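Local coordinates for SGNH hydrolase-type esterase domain-containing protein (Slackia heliotrinireducens DSM 20476, PDB 4S1P), which is of unknown function but, as a putative SGNH hydrolase of the GDSL-like lipase/acylhydrolase family, probably hydrolyses ester bonds, at residues Y104-Y109 with E132-A137; R32-G37 with A53-A58; A157-A162 with S169-R174; S89-A94 with A139-L144. All blocks are in the same frame, centred on the assembly; numbering follows the deposited sequence.

Contact 1 of 4, residues Y104-Y109 with E132-A137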
loop_
_atom_site.group_PDB
_atom_site.type_symbol
_atom_site.label_atom_id
_atom_site.label_comp_id
_atom_site.label_asym_id
_atom_site.label_seq_id
_atom_site.Cartn_x
_atom_site.Cartn_y
_atom_site.Cartn_z
ATOM N N TYR A 104 1.424 -2.457 -2.324
ATOM C CA TYR A 104 1.150 -2.887 -0.941
ATOM C C TYR A 104 -0.343 -3.251 -0.971
ATOM O O TYR A 104 -1.222 -2.378 -0.878
ATOM C CB TYR A 104 1.508 -1.767 0.008
ATOM C CG TYR A 104 1.145 -1.932 1.494
ATOM C CD1 TYR A 104 0.537 -3.076 2.021
ATOM C CD2 TYR A 104 1.432 -0.912 2.361
ATOM C CE1 TYR A 104 0.167 -3.137 3.378
ATOM C CE2 TYR A 104 1.076 -0.951 3.689
ATOM C CZ TYR A 104 0.458 -2.069 4.209
ATOM O OH TYR A 104 0.073 -2.100 5.526
ATOM N N GLY A 105 -0.623 -4.537 -1.193
ATOM C CA GLY A 105 -2.007 -4.996 -1.265
ATOM C C GLY A 105 -2.527 -5.050 0.169
ATOM O O GLY A 105 -1.953 -5.708 1.022
ATOM N N THR A 106 -3.595 -4.354 0.446
ATOM C CA THR A 106 -4.194 -4.363 1.760
ATOM C C THR A 106 -5.449 -5.273 1.781
ATOM O O THR A 106 -5.763 -6.003 0.843
ATOM C CB THR A 106 -4.512 -2.923 2.213
ATOM O OG1 THR A 106 -5.542 -2.351 1.377
ATOM C CG2 THR A 106 -3.260 -2.012 2.175
ATOM N N TRP A 107 -6.132 -5.220 2.909
ATOM C CA TRP A 107 -7.098 -6.223 3.310
ATOM C C TRP A 107 -8.519 -5.650 3.262
ATOM O O TRP A 107 -8.718 -4.443 3.438
ATOM C CB TRP A 107 -6.755 -6.700 4.746
ATOM C CG TRP A 107 -6.452 -5.562 5.630
ATOM C CD1 TRP A 107 -7.346 -4.794 6.305
ATOM C CD2 TRP A 107 -5.163 -5.009 5.897
ATOM N NE1 TRP A 107 -6.703 -3.785 6.965
ATOM C CE2 TRP A 107 -5.355 -3.890 6.723
ATOM C CE3 TRP A 107 -3.852 -5.322 5.475
ATOM C CZ2 TRP A 107 -4.302 -3.101 7.158
ATOM C CZ3 TRP A 107 -2.820 -4.526 5.905
ATOM C CH2 TRP A 107 -3.044 -3.432 6.728
ATOM N N PRO A 108 -9.521 -6.524 3.088
ATOM C CA PRO A 108 -10.891 -6.066 3.342
ATOM C C PRO A 108 -11.012 -5.707 4.823
ATOM O O PRO A 108 -10.279 -6.198 5.638
ATOM C CB PRO A 108 -11.754 -7.309 3.030
ATOM C CG PRO A 108 -10.841 -8.451 3.279
ATOM C CD PRO A 108 -9.464 -7.982 2.875
ATOM N N TYR A 109 -11.958 -4.854 5.138
ATOM C CA TYR A 109 -12.233 -4.525 6.517
ATOM C C TYR A 109 -12.815 -5.745 7.246
ATOM O O TYR A 109 -13.377 -6.644 6.646
ATOM C CB TYR A 109 -13.239 -3.402 6.565
ATOM C CG TYR A 109 -12.834 -2.103 5.983
ATOM C CD1 TYR A 109 -11.510 -1.835 5.648
ATOM C CD2 TYR A 109 -13.784 -1.087 5.807
ATOM C CE1 TYR A 109 -11.156 -0.598 5.126
ATOM C CE2 TYR A 109 -13.419 0.158 5.315
ATOM C CZ TYR A 109 -12.105 0.396 4.978
ATOM O OH TYR A 109 -11.777 1.663 4.504
ATOM N N GLU A 132 -9.504 -8.453 -6.792
ATOM C CA GLU A 132 -9.518 -8.244 -8.243
ATOM C C GLU A 132 -8.736 -6.995 -8.655
ATOM O O GLU A 132 -7.990 -6.976 -9.666
ATOM C CB GLU A 132 -10.954 -8.132 -8.787
ATOM C CG GLU A 132 -11.669 -9.478 -8.852
ATOM C CD GLU A 132 -13.053 -9.378 -9.464
ATOM O OE1 GLU A 132 -13.322 -8.384 -10.185
ATOM O OE2 GLU A 132 -13.877 -10.290 -9.221
ATOM N N ALA A 133 -8.932 -5.915 -7.892
ATOM C CA ALA A 133 -8.214 -4.657 -8.163
ATOM C C ALA A 133 -6.711 -4.828 -8.096
ATOM O O ALA A 133 -5.981 -4.358 -8.983
ATOM C CB ALA A 133 -8.640 -3.562 -7.217
ATOM N N PHE A 134 -6.216 -5.498 -7.046
ATOM C CA PHE A 134 -4.782 -5.657 -6.940
ATOM C C PHE A 134 -4.216 -6.585 -8.003
ATOM O O PHE A 134 -3.142 -6.324 -8.548
ATOM C CB PHE A 134 -4.406 -6.173 -5.544
ATOM C CG PHE A 134 -4.769 -5.196 -4.426
ATOM C CD1 PHE A 134 -4.435 -3.845 -4.519
ATOM C CD2 PHE A 134 -5.414 -5.634 -3.288
ATOM C CE1 PHE A 134 -4.753 -2.963 -3.523
ATOM C CE2 PHE A 134 -5.721 -4.734 -2.262
ATOM C CZ PHE A 134 -5.396 -3.413 -2.397
ATOM N N ALA A 135 -4.941 -7.654 -8.303
ATOM C CA ALA A 135 -4.455 -8.597 -9.306
ATOM C C ALA A 135 -4.366 -7.933 -10.677
ATOM O O ALA A 135 -3.374 -8.102 -11.420
ATOM C CB ALA A 135 -5.372 -9.802 -9.351
ATOM N N GLN A 136 -5.399 -7.166 -11.030
ATOM C CA GLN A 136 -5.420 -6.505 -12.315
ATOM C C GLN A 136 -4.339 -5.416 -12.390
ATOM O O GLN A 136 -3.659 -5.266 -13.402
ATOM C CB GLN A 136 -6.789 -5.913 -12.614
ATOM C CG GLN A 136 -6.920 -5.522 -14.085
ATOM C CD GLN A 136 -6.794 -6.729 -15.032
ATOM O OE1 GLN A 136 -7.531 -7.708 -14.901
ATOM N NE2 GLN A 136 -5.854 -6.663 -15.976
ATOM N N ALA A 137 -4.123 -4.691 -11.288
ATOM C CA ALA A 137 -3.140 -3.613 -11.305
ATOM C C ALA A 137 -1.719 -4.174 -11.385
ATOM O O ALA A 137 -0.876 -3.619 -12.119
ATOM C CB ALA A 137 -3.340 -2.720 -10.087
#

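Contact 2 of 4, residues R32-G37 with A53-A58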
loop_
_atom_site.group_PDB
_atom_site.type_symbol
_atom_site.label_atom_id
_atom_site.label_comp_id
_atom_site.label_asym_id
_atom_site.label_seq_id
_atom_site.Cartn_x
_atom_site.Cartn_y
_atom_site.Cartn_z
ATOM N N ARG A 32 12.186 5.785 2.765
ATOM C CA ARG A 32 11.620 7.117 2.732
ATOM C C ARG A 32 10.114 6.976 2.578
ATOM O O ARG A 32 9.658 6.175 1.754
ATOM C CB ARG A 32 12.158 7.885 1.526
ATOM C CG ARG A 32 11.654 9.311 1.374
ATOM C CD ARG A 32 12.224 10.302 2.393
ATOM N NE ARG A 32 13.683 10.279 2.339
ATOM C CZ ARG A 32 14.421 10.739 1.321
ATOM N NH1 ARG A 32 13.867 11.421 0.324
ATOM N NH2 ARG A 32 15.722 10.537 1.317
ATOM N N VAL A 33 9.352 7.723 3.373
ATOM C CA VAL A 33 7.875 7.620 3.359
ATOM C C VAL A 33 7.234 8.958 3.011
ATOM O O VAL A 33 7.591 9.985 3.605
ATOM C CB VAL A 33 7.370 7.188 4.744
ATOM C CG1 VAL A 33 5.857 7.057 4.752
ATOM C CG2 VAL A 33 8.036 5.875 5.134
ATOM N N HIS A 34 6.359 8.945 2.006
ATOM C CA HIS A 34 5.516 10.068 1.654
ATOM C C HIS A 34 4.102 9.651 1.986
ATOM O O HIS A 34 3.463 8.913 1.208
ATOM C CB HIS A 34 5.648 10.375 0.157
ATOM C CG HIS A 34 6.999 10.863 -0.243
ATOM N ND1 HIS A 34 7.362 11.017 -1.569
ATOM C CD2 HIS A 34 8.093 11.172 0.483
ATOM C CE1 HIS A 34 8.623 11.435 -1.629
ATOM N NE2 HIS A 34 9.095 11.515 -0.396
ATOM N N ALA A 35 3.628 10.079 3.159
ATOM C CA ALA A 35 2.338 9.638 3.647
ATOM C C ALA A 35 1.667 10.769 4.393
ATOM O O ALA A 35 2.316 11.712 4.862
ATOM C CB ALA A 35 2.499 8.454 4.565
ATOM N N ARG A 36 0.352 10.680 4.461
ATOM C CA ARG A 36 -0.436 11.545 5.320
ATOM C C ARG A 36 -1.695 10.786 5.650
ATOM O O ARG A 36 -2.206 10.038 4.825
ATOM C CB ARG A 36 -0.831 12.830 4.631
ATOM C CG ARG A 36 -1.408 13.849 5.614
ATOM C CD ARG A 36 -2.048 15.027 4.894
ATOM N NE ARG A 36 -3.244 14.656 4.133
ATOM C CZ ARG A 36 -3.263 14.402 2.830
ATOM N NH1 ARG A 36 -2.157 14.520 2.149
ATOM N NH2 ARG A 36 -4.405 14.060 2.228
ATOM N N GLY A 37 -2.240 11.018 6.828
ATOM C CA GLY A 37 -3.534 10.416 7.147
ATOM C C GLY A 37 -4.571 10.828 6.121
ATOM O O GLY A 37 -4.692 11.993 5.779
ATOM N N ALA A 53 4.563 16.819 -4.936
ATOM C CA ALA A 53 5.815 17.509 -5.079
ATOM C C ALA A 53 6.955 16.662 -4.517
ATOM O O ALA A 53 8.062 16.628 -5.090
ATOM C CB ALA A 53 5.794 18.873 -4.381
ATOM N N LEU A 54 6.751 16.075 -3.338
ATOM C CA LEU A 54 7.759 15.218 -2.737
ATOM C C LEU A 54 8.099 14.049 -3.643
ATOM O O LEU A 54 9.272 13.727 -3.838
ATOM C CB LEU A 54 7.300 14.711 -1.394
ATOM C CG LEU A 54 7.299 15.734 -0.261
ATOM C CD1 LEU A 54 6.614 15.108 0.948
ATOM C CD2 LEU A 54 8.708 16.190 0.070
ATOM N N THR A 55 7.088 13.365 -4.143
ATOM C CA THR A 55 7.319 12.199 -4.989
ATOM C C THR A 55 7.965 12.585 -6.314
ATOM O O THR A 55 8.922 11.920 -6.740
ATOM C CB THR A 55 6.030 11.402 -5.143
ATOM O OG1 THR A 55 5.648 10.928 -3.848
ATOM C CG2 THR A 55 6.174 10.257 -6.115
ATOM N N GLN A 56 7.508 13.661 -6.957
ATOM C CA GLN A 56 8.171 14.127 -8.169
ATOM C C GLN A 56 9.657 14.406 -7.888
ATOM O O GLN A 56 10.524 13.978 -8.659
ATOM C CB GLN A 56 7.483 15.406 -8.629
ATOM C CG GLN A 56 8.031 16.022 -9.905
ATOM C CD GLN A 56 7.376 17.373 -10.182
ATOM O OE1 GLN A 56 7.393 18.296 -9.343
ATOM N NE2 GLN A 56 6.762 17.483 -11.315
ATOM N N ALA A 57 9.960 15.144 -6.818
ATOM C CA ALA A 57 11.363 15.470 -6.502
ATOM C C ALA A 57 12.161 14.201 -6.211
ATOM O O ALA A 57 13.324 14.092 -6.658
ATOM C CB ALA A 57 11.466 16.423 -5.344
ATOM N N ALA A 58 11.536 13.212 -5.519
ATOM C CA ALA A 58 12.326 12.062 -5.127
ATOM C C ALA A 58 12.704 11.288 -6.364
ATOM O O ALA A 58 13.810 10.732 -6.445
ATOM C CB ALA A 58 11.532 11.189 -4.202
#

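Contact 3 of 4, residues A157-A162 with S169-R174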
loop_
_atom_site.group_PDB
_atom_site.type_symbol
_atom_site.label_atom_id
_atom_site.label_comp_id
_atom_site.label_asym_id
_atom_site.label_seq_id
_atom_site.Cartn_x
_atom_site.Cartn_y
_atom_site.Cartn_z
ATOM N N ALA A 157 -8.311 -12.653 12.937
ATOM C CA ALA A 157 -8.790 -11.266 12.903
ATOM C C ALA A 157 -8.611 -10.507 14.233
ATOM O O ALA A 157 -8.210 -9.332 14.229
ATOM C CB ALA A 157 -10.229 -11.179 12.426
ATOM N N ASP A 158 -8.843 -11.169 15.377
ATOM C CA ASP A 158 -8.629 -10.495 16.666
ATOM C C ASP A 158 -7.168 -10.058 16.847
ATOM O O ASP A 158 -6.900 -9.065 17.517
ATOM C CB ASP A 158 -8.985 -11.409 17.847
ATOM C CG ASP A 158 -10.468 -11.475 18.130
ATOM O OD1 ASP A 158 -11.230 -10.609 17.657
ATOM O OD2 ASP A 158 -10.862 -12.410 18.871
ATOM N N GLU A 159 -6.240 -10.828 16.293
ATOM C CA GLU A 159 -4.811 -10.540 16.410
ATOM C C GLU A 159 -4.407 -9.410 15.468
ATOM O O GLU A 159 -3.621 -8.541 15.849
ATOM C CB GLU A 159 -3.981 -11.784 16.083
ATOM C CG GLU A 159 -2.485 -11.568 16.197
ATOM C CD GLU A 159 -1.651 -12.817 15.980
ATOM O OE1 GLU A 159 -2.200 -13.891 15.652
ATOM O OE2 GLU A 159 -0.419 -12.722 16.151
ATOM N N LEU A 160 -4.952 -9.444 14.232
ATOM C CA LEU A 160 -4.381 -8.623 13.164
ATOM C C LEU A 160 -4.992 -7.234 12.935
ATOM O O LEU A 160 -4.315 -6.333 12.414
ATOM C CB LEU A 160 -4.370 -9.422 11.848
ATOM C CG LEU A 160 -3.564 -10.714 11.908
ATOM C CD1 LEU A 160 -3.749 -11.514 10.626
ATOM C CD2 LEU A 160 -2.098 -10.438 12.210
ATOM N N TYR A 161 -6.256 -7.066 13.307
ATOM C CA TYR A 161 -6.934 -5.802 13.172
ATOM C C TYR A 161 -6.867 -4.974 14.447
ATOM O O TYR A 161 -6.992 -5.520 15.571
ATOM C CB TYR A 161 -8.411 -6.017 12.847
ATOM C CG TYR A 161 -8.733 -6.496 11.440
ATOM C CD1 TYR A 161 -8.874 -5.602 10.410
ATOM C CD2 TYR A 161 -8.947 -7.850 11.157
ATOM C CE1 TYR A 161 -9.171 -6.036 9.135
ATOM C CE2 TYR A 161 -9.249 -8.291 9.893
ATOM C CZ TYR A 161 -9.383 -7.382 8.887
ATOM O OH TYR A 161 -9.704 -7.873 7.652
ATOM N N ALA A 162 -6.814 -3.658 14.265
ATOM C CA ALA A 162 -7.111 -2.686 15.321
ATOM C C ALA A 162 -8.607 -2.746 15.653
ATOM O O ALA A 162 -9.400 -3.383 14.960
ATOM C CB ALA A 162 -6.697 -1.265 14.925
ATOM N N SER A 169 -3.393 -3.817 13.670
ATOM C CA SER A 169 -2.778 -3.879 14.992
ATOM C C SER A 169 -1.264 -3.909 14.820
ATOM O O SER A 169 -0.755 -4.087 13.729
ATOM C CB SER A 169 -3.216 -5.165 15.683
ATOM O OG SER A 169 -2.607 -6.262 15.087
ATOM N N PRO A 170 -0.513 -3.795 15.918
ATOM C CA PRO A 170 0.911 -3.989 15.772
ATOM C C PRO A 170 1.269 -5.332 15.111
ATOM O O PRO A 170 2.167 -5.372 14.277
ATOM C CB PRO A 170 1.390 -3.908 17.224
ATOM C CG PRO A 170 0.467 -2.939 17.838
ATOM C CD PRO A 170 -0.874 -3.318 17.264
ATOM N N ALA A 171 0.572 -6.426 15.461
ATOM C CA ALA A 171 0.802 -7.721 14.808
ATOM C C ALA A 171 0.457 -7.653 13.296
ATOM O O ALA A 171 1.163 -8.216 12.472
ATOM C CB ALA A 171 0.011 -8.828 15.494
ATOM N N GLY A 172 -0.629 -6.970 12.952
ATOM C CA GLY A 172 -0.976 -6.778 11.542
ATOM C C GLY A 172 0.070 -5.980 10.783
ATOM O O GLY A 172 0.400 -6.326 9.650
ATOM N N SER A 173 0.620 -4.947 11.413
ATOM C CA SER A 173 1.696 -4.192 10.779
ATOM C C SER A 173 2.964 -5.010 10.590
ATOM O O SER A 173 3.661 -4.884 9.587
ATOM C CB SER A 173 2.002 -2.931 11.540
ATOM O OG SER A 173 0.881 -2.055 11.503
ATOM N N ARG A 174 3.282 -5.833 11.584
ATOM C CA ARG A 174 4.435 -6.704 11.465
ATOM C C ARG A 174 4.270 -7.675 10.304
ATOM O O ARG A 174 5.193 -7.908 9.517
ATOM C CB ARG A 174 4.685 -7.423 12.779
ATOM C CG ARG A 174 5.897 -8.337 12.721
ATOM C CD ARG A 174 6.185 -8.927 14.083
ATOM N NE ARG A 174 7.310 -9.853 13.996
ATOM C CZ ARG A 174 7.221 -11.139 13.663
ATOM N NH1 ARG A 174 6.041 -11.710 13.388
ATOM N NH2 ARG A 174 8.333 -11.866 13.614
#

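Contact 4 of 4, residues S89-A94 with A139-L144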
loop_
_atom_site.group_PDB
_atom_site.type_symbol
_atom_site.label_atom_id
_atom_site.label_comp_id
_atom_site.label_asym_id
_atom_site.label_seq_id
_atom_site.Cartn_x
_atom_site.Cartn_y
_atom_site.Cartn_z
ATOM N N SER A 89 0.081 4.983 -13.527
ATOM C CA SER A 89 0.934 6.121 -13.779
ATOM C C SER A 89 2.131 6.159 -12.834
ATOM O O SER A 89 3.248 6.476 -13.255
ATOM C CB SER A 89 0.107 7.397 -13.738
ATOM O OG SER A 89 -0.783 7.426 -14.861
ATOM N N LEU A 90 1.901 5.828 -11.559
ATOM C CA LEU A 90 3.020 5.777 -10.628
ATOM C C LEU A 90 3.988 4.661 -10.953
ATOM O O LEU A 90 5.198 4.828 -10.834
ATOM C CB LEU A 90 2.512 5.591 -9.210
ATOM C CG LEU A 90 1.870 6.866 -8.620
ATOM C CD1 LEU A 90 1.106 6.535 -7.359
ATOM C CD2 LEU A 90 2.903 7.979 -8.358
ATOM N N SER A 91 3.455 3.539 -11.426
ATOM C CA SER A 91 4.323 2.439 -11.850
ATOM C C SER A 91 5.205 2.837 -13.025
ATOM O O SER A 91 6.373 2.496 -13.055
ATOM C CB SER A 91 3.514 1.173 -12.162
ATOM O OG SER A 91 2.887 0.664 -11.014
ATOM N N GLU A 92 4.616 3.479 -14.031
ATOM C CA GLU A 92 5.392 3.963 -15.174
ATOM C C GLU A 92 6.453 4.968 -14.743
ATOM O O GLU A 92 7.603 4.925 -15.218
ATOM C CB GLU A 92 4.484 4.581 -16.257
ATOM C CG GLU A 92 3.628 3.557 -16.996
ATOM C CD GLU A 92 4.453 2.402 -17.540
ATOM O OE1 GLU A 92 4.193 1.218 -17.192
ATOM O OE2 GLU A 92 5.395 2.685 -18.294
ATOM N N ALA A 93 6.099 5.866 -13.812
ATOM C CA ALA A 93 7.090 6.831 -13.302
ATOM C C ALA A 93 8.229 6.124 -12.568
ATOM O O ALA A 93 9.399 6.469 -12.725
ATOM C CB ALA A 93 6.424 7.850 -12.397
ATOM N N ALA A 94 7.887 5.116 -11.771
ATOM C CA ALA A 94 8.909 4.368 -11.031
ATOM C C ALA A 94 9.851 3.651 -12.016
ATOM O O ALA A 94 11.077 3.729 -11.905
ATOM C CB ALA A 94 8.249 3.385 -10.057
ATOM N N ALA A 139 -0.908 -7.012 -12.850
ATOM C CA ALA A 139 -0.721 -7.532 -14.209
ATOM C C ALA A 139 -0.508 -6.413 -15.224
ATOM O O ALA A 139 0.365 -6.514 -16.103
ATOM C CB ALA A 139 -1.911 -8.360 -14.594
ATOM N N ASP A 140 -1.331 -5.364 -15.129
ATOM C CA ASP A 140 -1.269 -4.283 -16.083
ATOM C C ASP A 140 -0.005 -3.461 -16.007
ATOM O O ASP A 140 0.490 -3.004 -17.037
ATOM C CB ASP A 140 -2.464 -3.357 -15.920
ATOM C CG ASP A 140 -3.787 -3.989 -16.386
ATOM O OD1 ASP A 140 -3.798 -5.115 -16.963
ATOM O OD2 ASP A 140 -4.844 -3.354 -16.155
ATOM N N SER A 141 0.505 -3.278 -14.790
ATOM C CA SER A 141 1.614 -2.368 -14.505
ATOM C C SER A 141 2.973 -3.053 -14.461
ATOM O O SER A 141 4.017 -2.410 -14.551
ATOM C CB SER A 141 1.379 -1.722 -13.128
ATOM O OG SER A 141 1.517 -2.686 -12.079
ATOM N N GLY A 142 2.962 -4.358 -14.242
ATOM C CA GLY A 142 4.185 -5.079 -13.954
ATOM C C GLY A 142 4.718 -4.857 -12.566
ATOM O O GLY A 142 5.872 -5.161 -12.291
ATOM N N ALA A 143 3.890 -4.356 -11.675
ATOM C CA ALA A 143 4.316 -4.165 -10.286
ATOM C C ALA A 143 4.299 -5.489 -9.544
ATOM O O ALA A 143 3.451 -6.352 -9.808
ATOM C CB ALA A 143 3.405 -3.152 -9.608
ATOM N N LEU A 144 5.221 -5.646 -8.600
ATOM C CA LEU A 144 5.194 -6.784 -7.743
ATOM C C LEU A 144 4.058 -6.591 -6.732
ATOM O O LEU A 144 3.839 -5.510 -6.259
ATOM C CB LEU A 144 6.502 -6.883 -6.963
ATOM C CG LEU A 144 7.761 -6.969 -7.791
ATOM C CD1 LEU A 144 8.965 -7.033 -6.856
ATOM C CD2 LEU A 144 7.660 -8.196 -8.703
#

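Contact 1 of 4, residues Y104-Y109 with E132-A137
Within the beta-alpha-beta crossover that runs from strand 100-105 through helix 123-141 to strand 144-147, G105, the last residue of the first strand, and T106 just after it receive the ring of F134 from the helix. The evidence is a CH-pi contact: G105 CA stands 3.8 Å from the centroid of the F134 ring and 9° off its normal, hence over the centre of the face. From there the ring extends alongside the next residue, with F134 CZ 3.5 Å from T106 N and F134 CE2 3.4 Å from T106 O. The carbonyl approaches obliquely to the ring. T106 adds its hydroxyl at a plain van der Waals distance, T106 OG1 to F134 CZ being 3.9 Å. The torsion of T106 (chi1 66°) sets OG1 between the backbone N and C and sends CG2 the other way, to lie 3.8 Å above the ring plane of Y104. M130, one helical turn before F134, also touches T106. The chemistry is therefore aromatic against backbone: the alpha carbon of G105 itself is what the ring face meets, and its C-H, flanked by two peptide groups, is probably polarised enough to make that contact mildly attractive.

Contact 2 of 4, residues R32-G37 with A53-A58
H34 of strand 29-35 inserts its imidazole against L54, T55 and A58 of helix 50-61, and nearly all the close packing is made by this ring. H34 ND1 and T55 OG1 are hydrogen-bonded at 2.9 Å with an angle of 167°, close to straight. L54 sets its CB over one face, offset toward the rim, 3.7 Å from the H34 ring centroid and 15° off the normal. At the edge H34 CE1 comes to 3.2 Å from L54 O, a carbonyl already taken by A58 N in the helix, while A58 CB lies near the ring plane, 3.9 Å from the same CE1. CG of H34 stands anti to the carbonyl carbon (chi1 -66°), which carries the ring from the strand to the helix backbone. Packing is much looser toward R32: R32 NH1 comes no nearer than 5.1 Å to A58 CB, and the guanidinium group pairs with E62 instead. A leucine in place of H34 would probably leave the T55 hydroxyl without one of its polar mates and deprive L54 CB of the flat face it rests on. T55 OG1 also bonds H44 ND1 and N51 O, so the buried hydroxyl joins two histidines and a helical carbonyl. A hydrogen bond at the ring edge and a CH-pi contact on one face thus together tie the edge strand to the helix that leads on to strand 66-69.

Contact 3 of 4, residues A157-A162 with S169-R174
S169 OG donates to E159 O at 2.6 Å, a short bond that lies in the carbonyl plane on a lone pair. The neighbouring carbonyl is used differently: S169 N reaches L160 O at 3.0 Å, but from 47° above the carbonyl plane. The same hydroxyl that donates to E159 also accepts, from G172 N at 3.0 Å and 165°, which makes S169 the N-cap of helix 170-184. Its OG sits between the backbone N and C (chi1 71°), a placement that lets it serve both the capping N-H and the carbonyl across the contact. Around this polar centre the backbones close up: G172 CA makes a CA-H...O contact of 3.5 Å with L160 O, and a beta carbon on G172 would clash with that oxygen. Packing follows at the outside, where A171 CB rests 3.8 Å from E159 CG, in the glutamate conformer given, and 4.2 Å from L160 CD2. With the hydroxyl gone, as in an alanine here, G172 N and E159 O would probably lose their shared partner and the cap would weaken. The side chain of A162 touches the putative triad of S12, D164 and H167, whose geometry is consistent with charge relay. The last carbonyls of helix 157-160 are thus taken up by the N-cap residue of helix 170-184, one serine bridging helix ends of probably complementary polarity.

Contact 4 of 4, residues S89-A94 with A139-L144
S91 and S141 meet through their beta carbons and one hydroxyl. S141 is deposited in two conformers, and in the one given S91 OG is 3.5 Å from S141 CB, while the two CB atoms are 3.7 Å apart. S91 OG and S141 OG stand 3.8 Å from each other, too far for a bond. A143 completes the first shell, its CB 4.1 Å from S91 OG. What sets these groups is local, each hydroxyl having its own partner. S91 OG, anti to its carbonyl carbon (chi1 -65°), bonds V87 O one turn back in helix 80-96. S141 OG likewise bonds a carbonyl one turn back, A137 O, though from a different rotamer, and also accepts from A143 N at 2.9 Å and 149°, an ST turn that folds the chain as it leaves helix 123-141. G142 follows with a positive phi of 75°, and L144 then joins strand 100-105 by backbone bonds. On the outer side K95 ties both segments together, pairing with E92 OE1 in the glutamate conformer given and bonding S141 O. Beneath, S91 and A143 both rest on M69 and P101 of strands 66-69 and 100-105. Small residues thus let two helices on one face of the parallel sheet come close, S91 and S141 CA lying 6.1 Å apart, as in the three-layer alpha/beta/alpha fold of SGNH hydrolases.

In the fold
Contacts 1, 2 and 4 are buried, whereas contact 3, whose centre lies about 16 Å from the centre of the chain, is only partly so. Contacts 1 and 4 share helix 123-141, contact 1 being nested inside the loop that contact 4 closes; one seats the helix on a strand, the other sets its end beside helix 80-96. Contact 2 does the former job at the edge strand 29-35, across the chain's centre from contact 1, with a hydrogen-bonded histidine where contact 1 has a phenylalanine. Contact 3 relies mostly on backbone carbonyls and a helix cap. It touches contact 1 through P108 O and Y161 OH, 2.7 Å apart, joining the loops that follow strand 100-105 and helix 157-160.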